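Local coordinates for protein beta-glucosidase (Chaetomella raphigera, PDB 6JXG) that probably hydrolyses terminal, non-reducing beta-D-glucosyl residues to release beta-D-glucose, acting as a secreted family 3 glycoside hydrolase in cellulose degradation, at residues 347-352 and 407-412; 425-430 and 471-476; 475-480 and 496-501. All coordinates share one frame; numbering follows the deposited sequence.

Contact 1: 347-352 and 407-412; sequences KKPASL and QGTKLV. With MAN (alpha-D-mannopyranose), chain E.
A parallel strand pair at the margin of the six-stranded mixed sheet in the family 3 C-terminal domain makes this contact: strand 351-355 receives strand 410-414, the outermost on that side. Helix 396-406 comes between the two in sequence, so they form a beta-alpha-beta unit. The bonding pattern supports the parallel assignment, because L352 uses both its peptide groups on the two neighbours of L411. L352 N donates to K410 O over 2.8 Å, with the donor nearly along the C=O axis, and L352 O accepts from V412 N at 3.0 Å. One step earlier, K410 N reaches A350 O at 3.0 Å in an almost straight bond (171° at the hydrogen), although the nitrogen stands 32° above the carbonyl plane. Side chains alternate accordingly. S351 and K410 share one face, where S351 OG turns to E430 N; L352 and L411 share the other, where L352 CB packs on L411 CD2 at 3.9 Å and helix 396-406 covers L411 through T401 and A404. That helix ends in a Schellman motif whose C-prime residue is G408, at positive phi, and this bend delivers the chain into the strand. Just before the bend, Q407 extends its chain beyond CG toward the loop 347-350, and OE1 takes a weak, bent hydrogen bond from K348 N at 3.2 Å (128°). The opposite flank of the same loop faces an alpha-mannose. K347 NZ is hydrogen-bonded to K342 O, and its CE lies 3.2 Å from mannose O6, while the ring of P349 meets the sugar at its anomeric end, CB lying 3.8 Å from C1.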
ATOM      1  N   LYS A 347      -6.630  14.784  29.443  1.00 27.62           N
ATOM      2  CA  LYS A 347      -7.811  15.332  30.095  1.00 34.63           C
ATOM      3  C   LYS A 347      -7.407  16.495  31.000  1.00 34.81           C
ATOM      4  O   LYS A 347      -7.241  16.335  32.209  1.00 36.16           O
ATOM      5  CB  LYS A 347      -8.464  14.202  30.902  1.00 37.84           C
ATOM      6  CG  LYS A 347      -7.518  13.583  31.918  1.00 41.72           C
ATOM      7  CD  LYS A 347      -7.306  12.048  31.859  1.00 45.65           C
ATOM      8  CE  LYS A 347      -5.805  11.776  32.026  1.00 49.34           C
ATOM      9  NZ  LYS A 347      -5.242  10.508  32.586  1.00 54.13           N
ATOM     10  N   LYS A 348      -7.200  17.650  30.408  1.00 35.42           N
ATOM     11  CA  LYS A 348      -6.932  18.873  31.181  1.00 37.77           C
ATOM     12  C   LYS A 348      -5.684  18.849  32.000  1.00 33.20           C
ATOM     13  O   LYS A 348      -5.680  19.310  33.144  1.00 29.25           O
ATOM     14  CB  LYS A 348      -8.121  19.251  32.091  1.00 38.39           C
ATOM     15  CG  LYS A 348      -9.418  19.383  31.321  1.00 46.08           C
ATOM     16  CD  LYS A 348     -10.500  20.037  32.164  1.00 55.01           C
ATOM     17  CE  LYS A 348     -11.759  20.212  31.336  1.00 57.49           C
ATOM     18  NZ  LYS A 348     -12.949  19.868  32.152  1.00 64.07           N
ATOM     19  N   PRO A 349      -4.583  18.364  31.413  1.00 31.03           N
ATOM     20  CA  PRO A 349      -3.330  18.435  32.203  1.00 33.06           C
ATOM     21  C   PRO A 349      -2.915  19.894  32.469  1.00 32.46           C
ATOM     22  O   PRO A 349      -3.314  20.756  31.725  1.00 28.16           O
ATOM     23  CB  PRO A 349      -2.313  17.720  31.325  1.00 31.89           C
ATOM     24  CG  PRO A 349      -2.873  17.789  29.948  1.00 31.33           C
ATOM     25  CD  PRO A 349      -4.369  17.887  30.039  1.00 31.02           C
ATOM     26  N   ALA A 350      -2.196  20.147  33.563  1.00 33.97           N
ATOM     27  CA  ALA A 350      -1.837  21.519  33.964  1.00 31.09           C
ATOM     28  C   ALA A 350      -0.739  21.995  33.021  1.00 31.16           C
ATOM     29  O   ALA A 350      -0.655  23.162  32.691  1.00 29.54           O
ATOM     30  CB  ALA A 350      -1.306  21.528  35.403  1.00 30.47           C
ATOM     31  N   SER A 351       0.110  21.060  32.595  1.00 27.12           N
ATOM     32  CA  SER A 351       1.242  21.403  31.747  1.00 27.58           C
ATOM     33  C   SER A 351       1.647  20.191  30.916  1.00 26.86           C
ATOM     34  O   SER A 351       1.435  19.054  31.363  1.00 23.78           O
ATOM     35  CB  SER A 351       2.398  21.834  32.622  1.00 26.08           C
ATOM     36  OG  SER A 351       2.714  20.797  33.488  1.00 28.47           O
ATOM     37  N   LEU A 352       2.252  20.450  29.746  1.00 23.80           N
ATOM     38  CA  LEU A 352       2.592  19.410  28.772  1.00 23.26           C
ATOM     39  C   LEU A 352       3.862  19.801  28.071  1.00 19.37           C
ATOM     40  O   LEU A 352       3.924  20.879  27.530  1.00 22.20           O
ATOM     41  CB  LEU A 352       1.461  19.389  27.757  1.00 24.50           C
ATOM     42  CG  LEU A 352       0.835  18.148  27.183  1.00 27.92           C
ATOM     43  CD1 LEU A 352       0.705  16.955  28.118  1.00 25.95           C
ATOM     44  CD2 LEU A 352      -0.530  18.564  26.631  1.00 27.13           C
ATOM     45  N   GLN A 407      -7.834  24.480  27.132  1.00 36.41           N
ATOM     46  CA  GLN A 407      -7.880  23.861  28.477  1.00 37.72           C
ATOM     47  C   GLN A 407      -6.943  24.534  29.489  1.00 32.46           C
ATOM     48  O   GLN A 407      -6.776  24.064  30.580  1.00 36.09           O
ATOM     49  CB  GLN A 407      -7.545  22.396  28.371  1.00 37.30           C
ATOM     50  CG  GLN A 407      -8.473  21.705  27.418  1.00 42.06           C
ATOM     51  CD  GLN A 407      -8.227  20.239  27.369  1.00 41.42           C
ATOM     52  OE1 GLN A 407      -7.280  19.739  27.942  1.00 45.44           O
ATOM     53  NE2 GLN A 407      -9.096  19.536  26.691  1.00 45.24           N
ATOM     54  N   GLY A 408      -6.329  25.630  29.103  1.00 32.93           N
ATOM     55  CA  GLY A 408      -5.365  26.314  29.963  1.00 35.28           C
ATOM     56  C   GLY A 408      -4.158  25.475  30.339  1.00 34.02           C
ATOM     57  O   GLY A 408      -3.505  25.734  31.349  1.00 26.99           O
ATOM     58  N   THR A 409      -3.806  24.476  29.542  1.00 29.75           N
ATOM     59  CA  THR A 409      -2.562  23.782  29.855  1.00 31.19           C
ATOM     60  C   THR A 409      -1.381  24.579  29.335  1.00 28.16           C
ATOM     61  O   THR A 409      -1.425  25.146  28.286  1.00 28.70           O
ATOM     62  CB  THR A 409      -2.484  22.272  29.461  1.00 32.69           C
ATOM     63  OG1 THR A 409      -1.375  21.961  28.593  1.00 33.47           O
ATOM     64  CG2 THR A 409      -3.726  21.755  29.010  1.00 27.77           C
ATOM     65  N   LYS A 410      -0.310  24.578  30.095  1.00 25.94           N
ATOM     66  CA  LYS A 410       0.875  25.283  29.739  1.00 29.96           C
ATOM     67  C   LYS A 410       1.730  24.349  28.875  1.00 27.75           C
ATOM     68  O   LYS A 410       1.851  23.156  29.198  1.00 25.72           O
ATOM     69  CB  LYS A 410       1.605  25.640  31.035  1.00 34.05           C
ATOM     70  CG  LYS A 410       2.688  26.696  30.909  1.00 41.53           C
ATOM     71  CD  LYS A 410       4.072  26.061  30.887  1.00 49.35           C
ATOM     72  CE  LYS A 410       5.166  27.072  30.591  1.00 56.77           C
ATOM     73  NZ  LYS A 410       4.913  27.863  29.344  1.00 58.82           N
ATOM     74  N   LEU A 411       2.351  24.876  27.820  1.00 23.82           N
ATOM     75  CA  LEU A 411       3.231  24.073  26.973  1.00 22.94           C
ATOM     76  C   LEU A 411       4.692  24.419  27.124  1.00 24.55           C
ATOM     77  O   LEU A 411       5.057  25.566  27.061  1.00 25.40           O
ATOM     78  CB  LEU A 411       2.818  24.202  25.511  1.00 27.26           C
ATOM     79  CG  LEU A 411       1.381  23.830  25.144  1.00 26.55           C
ATOM     80  CD1 LEU A 411       1.095  24.325  23.749  1.00 27.98           C
ATOM     81  CD2 LEU A 411       1.128  22.344  25.213  1.00 28.73           C
ATOM     82  N   VAL A 412       5.504  23.396  27.353  1.00 22.21           N
ATOM     83  CA  VAL A 412       6.916  23.479  27.410  1.00 22.45           C
ATOM     84  C   VAL A 412       7.562  22.812  26.170  1.00 23.06           C
ATOM     85  O   VAL A 412       7.571  21.546  25.994  1.00 23.74           O
ATOM     86  CB  VAL A 412       7.440  22.780  28.689  1.00 22.55           C
ATOM     87  CG1 VAL A 412       8.952  23.014  28.815  1.00 21.89           C
ATOM     88  CG2 VAL A 412       6.711  23.289  29.917  1.00 23.86           C
TER
HETATM   89  C1  MAN E 804      -0.160  14.609  32.015  1.00 23.08           C
HETATM   90  C2  MAN E 804      -0.293  14.274  33.509  1.00 28.27           C
HETATM   91  C3  MAN E 804      -0.514  12.795  33.840  1.00 29.94           C
HETATM   92  C4  MAN E 804      -1.541  12.177  32.900  1.00 30.55           C
HETATM   93  C5  MAN E 804      -0.998  12.419  31.519  1.00 27.65           C
HETATM   94  C6  MAN E 804      -1.780  11.668  30.467  1.00 28.50           C
HETATM   95  O2  MAN E 804      -1.428  14.958  33.909  1.00 29.66           O
HETATM   96  O3  MAN E 804      -0.998  12.772  35.156  1.00 34.64           O
HETATM   97  O4  MAN E 804      -1.753  10.774  33.135  1.00 34.28           O
HETATM   98  O5  MAN E 804      -1.000  13.805  31.235  1.00 25.70           O
HETATM   99  O6  MAN E 804      -3.108  12.154  30.389  1.00 30.84           O

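Contact 2: 425-430 and 471-476; sequences AAAAAE and ASASKN. With MAN (alpha-D-mannopyranose), chain E.
The surroundings of an O-linked mannose, carried by T431, bring the end of helix 419-427 and its following loop up to the loop that leads from helix 463-471 into the next strand. The sugar is touched from both segments. E430 places CG beside its backbone N (chi1 -71°) and runs on extended, so that OE1 accepts a hydrogen bond from mannose O2 at 3.1 Å; the same oxygen also receives a weak bond from A350 N. From the other segment N476 presents its carboxamide, with CG 3.8 Å from mannose C3. Its CB meanwhile sits against the E430 backbone, 3.7 Å from E430 O. No direct hydrogen bond joins the two segments, and a water spans them instead: it donates to A426 O at 2.7 Å and is hydrogen-bonded to S474 OG at 2.8 Å. The S474 hydroxyl also belongs to an ST turn, in which S474 OG, anti to its backbone N (chi1 174°), accepts a hydrogen bond from N476 N at 3.0 Å. With 163° at the hydrogen, that bond is close to straight; it helps hold OG in place, where the water also meets it, and so probably helps position the backbone of N476, whose side chain lies beside the sugar. Farther from the glycan the packing is of small methyls. A473 CB fits against two successive alanines of the helix end, at 4.0 Å from A426 CB and 4.2 Å from A427 CB, while A426 CB also touches the CB of S474.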
ATOM      1  N   ALA A 425      13.033  19.935  29.338  1.00 22.01           N
ATOM      2  CA  ALA A 425      11.624  20.261  29.211  1.00 18.75           C
ATOM      3  C   ALA A 425      10.734  19.264  29.921  1.00 18.58           C
ATOM      4  O   ALA A 425       9.698  19.674  30.419  1.00 21.15           O
ATOM      5  CB  ALA A 425      11.222  20.320  27.714  1.00 21.09           C
ATOM      6  N   ALA A 426      11.104  17.969  29.919  1.00 18.86           N
ATOM      7  CA  ALA A 426      10.284  16.911  30.584  1.00 19.86           C
ATOM      8  C   ALA A 426      10.093  17.209  32.122  1.00 21.71           C
ATOM      9  O   ALA A 426       9.020  17.034  32.712  1.00 20.25           O
ATOM     10  CB  ALA A 426      10.968  15.585  30.388  1.00 18.45           C
ATOM     11  N   ALA A 427      11.141  17.747  32.727  1.00 22.95           N
ATOM     12  CA  ALA A 427      11.172  17.982  34.183  1.00 21.56           C
ATOM     13  C   ALA A 427      10.267  19.120  34.530  1.00 26.40           C
ATOM     14  O   ALA A 427       9.802  19.231  35.666  1.00 26.45           O
ATOM     15  CB  ALA A 427      12.572  18.277  34.596  1.00 21.90           C
ATOM     16  N   ALA A 428       9.934  19.943  33.531  1.00 25.04           N
ATOM     17  CA  ALA A 428       9.216  21.140  33.813  1.00 25.69           C
ATOM     18  C   ALA A 428       7.755  20.990  33.523  1.00 25.63           C
ATOM     19  O   ALA A 428       7.064  21.978  33.580  1.00 26.95           O
ATOM     20  CB  ALA A 428       9.821  22.345  33.048  1.00 27.36           C
ATOM     21  N   ALA A 429       7.258  19.778  33.237  1.00 22.54           N
ATOM     22  CA  ALA A 429       5.832  19.605  32.978  1.00 23.16           C
ATOM     23  C   ALA A 429       5.297  18.349  33.674  1.00 21.54           C
ATOM     24  O   ALA A 429       6.045  17.439  33.906  1.00 20.35           O
ATOM     25  CB  ALA A 429       5.596  19.464  31.466  1.00 24.98           C
ATOM     26  N   GLU A 430       3.990  18.287  33.897  1.00 21.66           N
ATOM     27  CA  GLU A 430       3.333  17.144  34.515  1.00 24.27           C
ATOM     28  C   GLU A 430       3.423  15.888  33.614  1.00 23.39           C
ATOM     29  O   GLU A 430       3.516  14.752  34.060  1.00 21.56           O
ATOM     30  CB  GLU A 430       1.865  17.440  34.666  1.00 28.21           C
ATOM     31  CG  GLU A 430       1.443  18.464  35.683  1.00 35.15           C
ATOM     32  CD  GLU A 430       0.024  18.170  36.155  1.00 40.43           C
ATOM     33  OE1 GLU A 430      -0.790  17.548  35.391  1.00 41.32           O
ATOM     34  OE2 GLU A 430      -0.251  18.521  37.318  1.00 44.00           O
ATOM     35  N   ALA A 471      12.179  10.070  29.603  1.00 17.30           N
ATOM     36  CA  ALA A 471      11.785   9.128  30.664  1.00 18.95           C
ATOM     37  C   ALA A 471      12.588   9.334  31.974  1.00 20.44           C
ATOM     38  O   ALA A 471      12.076   9.150  33.041  1.00 19.29           O
ATOM     39  CB  ALA A 471      11.961   7.675  30.179  1.00 18.85           C
ATOM     40  N   SER A 472      13.808   9.794  31.833  1.00 22.02           N
ATOM     41  CA  SER A 472      14.695  10.048  32.947  1.00 23.22           C
ATOM     42  C   SER A 472      14.264  11.247  33.789  1.00 25.41           C
ATOM     43  O   SER A 472      14.694  11.341  34.934  1.00 24.54           O
ATOM     44  CB  SER A 472      16.166  10.235  32.442  1.00 22.74           C
ATOM     45  OG  SER A 472      16.379  11.567  31.927  1.00 21.59           O
ATOM     46  N   ALA A 473      13.405  12.115  33.278  1.00 22.10           N
ATOM     47  CA  ALA A 473      13.051  13.351  33.957  1.00 24.26           C
ATOM     48  C   ALA A 473      11.552  13.543  34.109  1.00 24.69           C
ATOM     49  O   ALA A 473      11.100  14.605  34.511  1.00 23.85           O
ATOM     50  CB  ALA A 473      13.647  14.503  33.206  1.00 23.36           C
ATOM     51  N   SER A 474      10.773  12.521  33.733  1.00 22.75           N
ATOM     52  CA  SER A 474       9.323  12.575  33.854  1.00 23.35           C
ATOM     53  C   SER A 474       8.765  11.237  34.348  1.00 20.52           C
ATOM     54  O   SER A 474       9.265  10.191  33.969  1.00 20.03           O
ATOM     55  CB  SER A 474       8.654  12.962  32.488  1.00 22.25           C
ATOM     56  OG  SER A 474       7.237  12.883  32.541  1.00 23.29           O
ATOM     57  N   LYS A 475       7.667  11.316  35.109  1.00 20.73           N
ATOM     58  CA  LYS A 475       6.923  10.172  35.544  1.00 23.76           C
ATOM     59  C   LYS A 475       5.843   9.783  34.552  1.00 22.45           C
ATOM     60  O   LYS A 475       5.211   8.727  34.734  1.00 21.50           O
ATOM     61  CB  LYS A 475       6.143  10.464  36.820  1.00 28.89           C
ATOM     62  CG  LYS A 475       6.930  11.095  37.932  1.00 37.46           C
ATOM     63  CD  LYS A 475       7.640  10.012  38.702  1.00 41.01           C
ATOM     64  CE  LYS A 475       8.484  10.678  39.774  1.00 46.29           C
ATOM     65  NZ  LYS A 475       9.349   9.649  40.388  1.00 49.62           N
ATOM     66  N   ASN A 476       5.563  10.631  33.562  1.00 19.84           N
ATOM     67  CA  ASN A 476       4.389  10.413  32.690  1.00 20.13           C
ATOM     68  C   ASN A 476       4.749  10.783  31.278  1.00 19.57           C
ATOM     69  O   ASN A 476       4.619  11.951  30.896  1.00 21.23           O
ATOM     70  CB  ASN A 476       3.151  11.213  33.106  1.00 22.20           C
ATOM     71  CG  ASN A 476       2.593  10.751  34.432  1.00 24.77           C
ATOM     72  OD1 ASN A 476       1.973   9.690  34.536  1.00 25.10           O
ATOM     73  ND2 ASN A 476       2.884  11.507  35.463  1.00 28.55           N
TER
HETATM   74  C1  MAN E 804      -0.160  14.609  32.015  1.00 23.08           C
HETATM   75  C2  MAN E 804      -0.293  14.274  33.509  1.00 28.27           C
HETATM   76  C3  MAN E 804      -0.514  12.795  33.840  1.00 29.94           C
HETATM   77  C4  MAN E 804      -1.541  12.177  32.900  1.00 30.55           C
HETATM   78  C5  MAN E 804      -0.998  12.419  31.519  1.00 27.65           C
HETATM   79  C6  MAN E 804      -1.780  11.668  30.467  1.00 28.50           C
HETATM   80  O2  MAN E 804      -1.428  14.958  33.909  1.00 29.66           O
HETATM   81  O3  MAN E 804      -0.998  12.772  35.156  1.00 34.64           O
HETATM   82  O4  MAN E 804      -1.753  10.774  33.135  1.00 34.28           O
HETATM   83  O5  MAN E 804      -1.000  13.805  31.235  1.00 25.70           O
HETATM   84  O6  MAN E 804      -3.108  12.154  30.389  1.00 30.84           O
HETATM   85  O   HOH W   1       6.838  15.609  32.073  1.00 19.93           O

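Contact 3: 475-480 and 496-501; sequences KNVIVV and SSVKAI
Peptide units are the flat groups that meet here, two of the three hydrogen bonds lying in the carbonyl plane, between the parallel strands 477-483 and 498-503 of a beta-alpha-beta unit. K499 N lies in the carbonyl plane of V477, 2.8 Å from its O, and V479 N lies likewise in that of A500, 2.8 Å from A500 O. V477 N, by contrast, stands 27° above the plane of the S497 carbonyl whose oxygen it reaches at 2.9 Å. A beta bulge explains the spacing: V477 pairs with V498 but I478 with A500, leaving K499 as the extra residue, with a helix-like psi of -23°. On one face of the sheet V477, V479, V498 and I501 pack together, V479 CG2 crossing V498 CG1 obliquely at 3.8 Å, and V467 and V470 of helix 463-471 cover the valines. The other face carries I478 and A500, joined where the tip atom I478 CD1 rests 3.8 Å from A500 CB; A343 and L344 approach there. At the strand entrance K499 bends at chi2, crosses N476 obliquely and turns back toward its own chain, so that NZ donates to S496 O at 3.0 Å. A water completes the grip: it accepts from K499 NZ at 3.0 Å and donates to K475 O at 2.9 Å.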
ATOM      1  N   LYS A 475       7.667  11.316  35.109  1.00 20.73           N
ATOM      2  CA  LYS A 475       6.923  10.172  35.544  1.00 23.76           C
ATOM      3  C   LYS A 475       5.843   9.783  34.552  1.00 22.45           C
ATOM      4  O   LYS A 475       5.211   8.727  34.734  1.00 21.50           O
ATOM      5  CB  LYS A 475       6.143  10.464  36.820  1.00 28.89           C
ATOM      6  CG  LYS A 475       6.930  11.095  37.932  1.00 37.46           C
ATOM      7  CD  LYS A 475       7.640  10.012  38.702  1.00 41.01           C
ATOM      8  CE  LYS A 475       8.484  10.678  39.774  1.00 46.29           C
ATOM      9  NZ  LYS A 475       9.349   9.649  40.388  1.00 49.62           N
ATOM     10  N   ASN A 476       5.563  10.631  33.562  1.00 19.84           N
ATOM     11  CA  ASN A 476       4.389  10.413  32.690  1.00 20.13           C
ATOM     12  C   ASN A 476       4.749  10.783  31.278  1.00 19.57           C
ATOM     13  O   ASN A 476       4.619  11.951  30.896  1.00 21.23           O
ATOM     14  CB  ASN A 476       3.151  11.213  33.106  1.00 22.20           C
ATOM     15  CG  ASN A 476       2.593  10.751  34.432  1.00 24.77           C
ATOM     16  OD1 ASN A 476       1.973   9.690  34.536  1.00 25.10           O
ATOM     17  ND2 ASN A 476       2.884  11.507  35.463  1.00 28.55           N
ATOM     18  N   VAL A 477       5.135   9.774  30.517  1.00 17.29           N
ATOM     19  CA  VAL A 477       5.576   9.990  29.167  1.00 17.14           C
ATOM     20  C   VAL A 477       4.667   9.331  28.169  1.00 16.13           C
ATOM     21  O   VAL A 477       4.433   8.123  28.236  1.00 16.55           O
ATOM     22  CB  VAL A 477       6.990   9.425  28.968  1.00 16.56           C
ATOM     23  CG1 VAL A 477       7.490   9.694  27.536  1.00 16.84           C
ATOM     24  CG2 VAL A 477       7.955  10.018  30.024  1.00 17.81           C
ATOM     25  N   ILE A 478       4.264  10.092  27.170  1.00 16.01           N
ATOM     26  CA  ILE A 478       3.500   9.515  26.032  1.00 15.73           C
ATOM     27  C   ILE A 478       4.458   9.531  24.833  1.00 14.79           C
ATOM     28  O   ILE A 478       4.999  10.625  24.508  1.00 15.10           O
ATOM     29  CB  ILE A 478       2.352  10.455  25.677  1.00 16.70           C
ATOM     30  CG1 ILE A 478       1.488  10.757  26.914  1.00 18.23           C
ATOM     31  CG2 ILE A 478       1.568   9.947  24.465  1.00 15.03           C
ATOM     32  CD1 ILE A 478       0.855   9.602  27.599  1.00 18.86           C
ATOM     33  N   VAL A 479       4.717   8.397  24.200  1.00 14.73           N
ATOM     34  CA  VAL A 479       5.549   8.331  22.992  1.00 14.53           C
ATOM     35  C   VAL A 479       4.660   8.294  21.740  1.00 14.36           C
ATOM     36  O   VAL A 479       3.855   7.409  21.582  1.00 13.71           O
ATOM     37  CB  VAL A 479       6.491   7.113  22.984  1.00 13.94           C
ATOM     38  CG1 VAL A 479       7.355   7.063  21.741  1.00 14.08           C
ATOM     39  CG2 VAL A 479       7.356   7.107  24.230  1.00 14.73           C
ATOM     40  N   VAL A 480       4.847   9.268  20.864  1.00 14.54           N
ATOM     41  CA  VAL A 480       4.248   9.279  19.491  1.00 13.89           C
ATOM     42  C   VAL A 480       5.280   8.893  18.475  1.00 13.73           C
ATOM     43  O   VAL A 480       6.313   9.575  18.391  1.00 13.00           O
ATOM     44  CB  VAL A 480       3.653  10.643  19.154  1.00 13.61           C
ATOM     45  CG1 VAL A 480       3.112  10.670  17.728  1.00 15.89           C
ATOM     46  CG2 VAL A 480       2.579  10.933  20.155  1.00 14.28           C
ATOM     47  N   SER A 496       9.878   2.561  32.674  1.00 21.16           N
ATOM     48  CA  SER A 496       8.642   2.537  33.449  1.00 20.91           C
ATOM     49  C   SER A 496       7.835   3.837  33.343  1.00 20.01           C
ATOM     50  O   SER A 496       6.636   3.816  33.446  1.00 20.49           O
ATOM     51  CB  SER A 496       8.942   2.188  34.913  1.00 22.59           C
ATOM     52  OG  SER A 496       9.693   3.279  35.419  1.00 22.15           O
ATOM     53  N   SER A 497       8.434   4.978  33.071  1.00 19.55           N
ATOM     54  CA  SER A 497       7.648   6.186  32.919  1.00 20.85           C
ATOM     55  C   SER A 497       6.868   6.328  31.572  1.00 18.75           C
ATOM     56  O   SER A 497       6.020   7.197  31.448  1.00 16.32           O
ATOM     57  CB  SER A 497       8.519   7.461  33.137  1.00 24.42           C
ATOM     58  OG  SER A 497       9.796   7.281  32.601  1.00 32.10           O
ATOM     59  N   VAL A 498       7.133   5.459  30.621  1.00 18.78           N
ATOM     60  CA  VAL A 498       6.389   5.478  29.317  1.00 17.10           C
ATOM     61  C   VAL A 498       5.035   4.826  29.563  1.00 16.27           C
ATOM     62  O   VAL A 498       4.930   3.590  29.851  1.00 15.66           O
ATOM     63  CB  VAL A 498       7.149   4.778  28.210  1.00 17.17           C
ATOM     64  CG1 VAL A 498       6.265   4.626  26.936  1.00 17.60           C
ATOM     65  CG2 VAL A 498       8.417   5.566  27.856  1.00 19.65           C
ATOM     66  N   LYS A 499       4.036   5.676  29.587  1.00 14.73           N
ATOM     67  CA  LYS A 499       2.687   5.278  29.950  1.00 15.91           C
ATOM     68  C   LYS A 499       1.825   4.983  28.725  1.00 16.15           C
ATOM     69  O   LYS A 499       0.846   4.267  28.867  1.00 16.94           O
ATOM     70  CB  LYS A 499       1.974   6.372  30.761  1.00 18.27           C
ATOM     71  CG  LYS A 499       2.741   6.843  32.016  1.00 17.70           C
ATOM     72  CD  LYS A 499       3.062   5.683  32.942  1.00 18.20           C
ATOM     73  CE  LYS A 499       3.657   6.168  34.253  1.00 22.09           C
ATOM     74  NZ  LYS A 499       4.238   4.982  34.876  1.00 24.48           N
ATOM     75  N   ALA A 500       2.166   5.536  27.553  1.00 13.99           N
ATOM     76  CA  ALA A 500       1.392   5.252  26.306  1.00 13.53           C
ATOM     77  C   ALA A 500       2.291   5.367  25.088  1.00 13.70           C
ATOM     78  O   ALA A 500       3.239   6.175  25.060  1.00 14.16           O
ATOM     79  CB  ALA A 500       0.169   6.125  26.206  1.00 13.87           C
ATOM     80  N   ILE A 501       2.093   4.454  24.136  1.00 13.28           N
ATOM     81  CA  ILE A 501       2.811   4.496  22.885  1.00 13.38           C
ATOM     82  C   ILE A 501       1.742   4.542  21.764  1.00 13.90           C
ATOM     83  O   ILE A 501       0.902   3.647  21.648  1.00 12.46           O
ATOM     84  CB  ILE A 501       3.736   3.288  22.706  1.00 14.11           C
ATOM     85  CG1 ILE A 501       4.782   3.247  23.810  1.00 15.06           C
ATOM     86  CG2 ILE A 501       4.469   3.375  21.391  1.00 14.29           C
ATOM     87  CD1 ILE A 501       5.638   2.027  23.688  1.00 16.55           C
TER
HETATM   88  O   HOH W   2       6.021   6.611  36.609  1.00 39.28           O

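Overall arrangement
All three contacts lie in one sheet region of the C-terminal domain, with contacts 1 and 2 centred about 37 Å from the centre of the chain. Contacts 1 and 3 have centres 16 Å apart and nearest atoms about 6 Å apart; strand 431-438, which begins at the glycosylated T431, runs between their strand pairs. Contact 2 touches both: S351 OG is 2.8 Å from E430 N on the side of contact 1, and A471 O is 3.0 Å from S497 OG on the side of contact 3, where K475 and N476 are shared. K347, P349, E430 and N476 are among the neighbours of the mannose, an attached glycan and not a substrate in a pocket.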